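Local coordinates for cellulase (Soil metagenome, PDB 5I2U), which probably hydrolyses the beta-1,4-glycosidic bonds of cellulose as a salt-tolerant glycoside hydrolase of family 5, at residues D234-A239 against V271-S276. Sequence-based numbering, arbitrary orientation.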
loop_
_atom_site.group_PDB
_atom_site.type_symbol
_atom_site.label_atom_id
_atom_site.label_comp_id
_atom_site.label_asym_id
_atom_site.label_seq_id
_atom_site.Cartn_x
_atom_site.Cartn_y
_atom_site.Cartn_z
ATOM N N ASP A 234 11.156 5.686 -15.435
ATOM C CA ASP A 234 10.927 6.449 -16.674
ATOM C C ASP A 234 9.507 6.230 -17.190
ATOM O O ASP A 234 8.821 7.195 -17.563
ATOM C CB ASP A 234 11.926 6.041 -17.768
ATOM C CG ASP A 234 13.356 6.431 -17.442
ATOM O OD1 ASP A 234 13.576 7.486 -16.811
ATOM O OD2 ASP A 234 14.277 5.701 -17.859
ATOM N N ARG A 235 9.079 4.963 -17.200
ATOM C CA ARG A 235 7.689 4.620 -17.497
ATOM C C ARG A 235 6.710 5.322 -16.555
ATOM O O ARG A 235 5.703 5.863 -17.005
ATOM C CB ARG A 235 7.466 3.126 -17.399
ATOM C CG ARG A 235 6.056 2.714 -17.775
ATOM C CD ARG A 235 5.888 1.214 -17.683
ATOM N NE ARG A 235 6.631 0.520 -18.721
ATOM C CZ ARG A 235 6.611 -0.799 -18.910
ATOM N NH1 ARG A 235 5.882 -1.594 -18.122
ATOM N NH2 ARG A 235 7.334 -1.331 -19.899
ATOM N N THR A 236 7.014 5.319 -15.261
ATOM C CA THR A 236 6.147 5.972 -14.282
ATOM C C THR A 236 6.089 7.484 -14.519
ATOM O O THR A 236 5.000 8.059 -14.515
ATOM C CB THR A 236 6.579 5.641 -12.830
ATOM O OG1 THR A 236 6.470 4.219 -12.620
ATOM C CG2 THR A 236 5.715 6.357 -11.814
ATOM N N ASP A 237 7.245 8.118 -14.726
ATOM C CA ASP A 237 7.299 9.555 -15.056
ATOM C C ASP A 237 6.475 9.909 -16.301
ATOM O O ASP A 237 5.721 10.892 -16.297
ATOM C CB ASP A 237 8.747 10.029 -15.255
ATOM C CG ASP A 237 9.464 10.350 -13.948
ATOM O OD1 ASP A 237 8.814 10.707 -12.940
ATOM O OD2 ASP A 237 10.711 10.271 -13.936
ATOM N N GLU A 238 6.637 9.111 -17.354
ATOM C CA GLU A 238 5.841 9.238 -18.587
ATOM C C GLU A 238 4.329 9.172 -18.367
ATOM O O GLU A 238 3.578 9.884 -19.044
ATOM C CB GLU A 238 6.228 8.143 -19.577
ATOM N N ALA A 239 3.892 8.301 -17.452
ATOM C CA ALA A 239 2.472 8.187 -17.108
ATOM C C ALA A 239 1.991 9.415 -16.338
ATOM O O ALA A 239 0.932 9.971 -16.648
ATOM C CB ALA A 239 2.212 6.920 -16.314
ATOM N N VAL A 271 13.994 6.157 -3.662
ATOM C CA VAL A 271 13.415 7.049 -2.653
ATOM C C VAL A 271 13.632 8.526 -3.005
ATOM O O VAL A 271 12.700 9.329 -2.904
ATOM C CB VAL A 271 13.914 6.744 -1.229
ATOM C CG1 VAL A 271 13.412 7.789 -0.231
ATOM C CG2 VAL A 271 13.429 5.368 -0.800
ATOM N N ASP A 272 14.840 8.875 -3.441
ATOM C CA ASP A 272 15.139 10.255 -3.844
ATOM C C ASP A 272 14.282 10.685 -5.037
ATOM O O ASP A 272 13.787 11.812 -5.073
ATOM C CB ASP A 272 16.642 10.431 -4.153
ATOM C CG ASP A 272 17.504 10.544 -2.888
ATOM O OD1 ASP A 272 16.970 10.656 -1.763
ATOM O OD2 ASP A 272 18.734 10.542 -3.023
ATOM N N TRP A 273 14.113 9.777 -5.997
ATOM C CA TRP A 273 13.260 10.014 -7.153
ATOM C C TRP A 273 11.802 10.241 -6.729
ATOM O O TRP A 273 11.172 11.195 -7.170
ATOM C CB TRP A 273 13.385 8.853 -8.158
ATOM C CG TRP A 273 12.314 8.824 -9.181
ATOM C CD1 TRP A 273 12.206 9.624 -10.277
ATOM C CD2 TRP A 273 11.187 7.938 -9.213
ATOM N NE1 TRP A 273 11.080 9.294 -10.993
ATOM C CE2 TRP A 273 10.435 8.262 -10.361
ATOM C CE3 TRP A 273 10.735 6.907 -8.375
ATOM C CZ2 TRP A 273 9.255 7.588 -10.695
ATOM C CZ3 TRP A 273 9.570 6.239 -8.702
ATOM C CH2 TRP A 273 8.839 6.579 -9.855
ATOM N N MET A 274 11.280 9.382 -5.856
ATOM C CA MET A 274 9.919 9.562 -5.337
ATOM C C MET A 274 9.735 10.864 -4.546
ATOM O O MET A 274 8.696 11.519 -4.660
ATOM C CB MET A 274 9.500 8.371 -4.467
ATOM C CG MET A 274 9.244 7.098 -5.252
ATOM S SD MET A 274 8.640 5.767 -4.201
ATOM C CE MET A 274 10.107 5.392 -3.254
ATOM N N GLU A 275 10.733 11.234 -3.755
ATOM C CA GLU A 275 10.635 12.436 -2.939
ATOM C C GLU A 275 10.608 13.706 -3.804
ATOM O O GLU A 275 9.852 14.623 -3.503
ATOM C CB GLU A 275 11.754 12.492 -1.909
ATOM C CG GLU A 275 11.662 11.411 -0.831
ATOM C CD GLU A 275 10.489 11.575 0.118
ATOM O OE1 GLU A 275 10.133 12.719 0.452
ATOM O OE2 GLU A 275 9.909 10.551 0.534
ATOM N N SER A 276 11.388 13.734 -4.889
ATOM C CA SER A 276 11.377 14.868 -5.814
ATOM C C SER A 276 10.071 14.935 -6.610
ATOM O O SER A 276 9.612 16.022 -6.929
ATOM C CB SER A 276 12.599 14.855 -6.745
ATOM O OG SER A 276 12.464 13.908 -7.783
#
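Two neighbouring outer helices of the TIM barrel, 230-241 and 264-276, are joined here by one tryptophan, W273, which meets T236 and D237. The nearest CA atoms, of D237 and W273, are 9.9 Å apart, and the indole bridges that distance. Its CG is anti to the backbone N (chi1 165°), which carries the ring across to the other helix. W273 NE1 gives its hydrogen to D237 OD2 at 3.1 Å. The bond is fairly straight (160°). OD2 lies near the ring plane and is met on its syn side, though NE1 stands out of the carboxylate plane. A weak second bond runs from W273 NE1 to D237 OD1 at 3.3 Å. The carboxylate is turned 64° from the indole. D237 OD1 also forms a salt bridge with R277, just past helix 264-276. The helices follow successive barrel strands, 217-224 and 246-252, and W273 and T236 both rest on M221 of the first. T236 CG2 meets W273 CH2 at the benzo edge, near the ring plane, at 3.7 Å. T236 OG1 is hydrogen-bonded to L232 O within its own helix. A leucine in place of W273 would probably leave D237 without its indole partner and open a gap beside the T236 methyl. Within helix 264-276, S276 OG donates to W273 O at 3.1 Å.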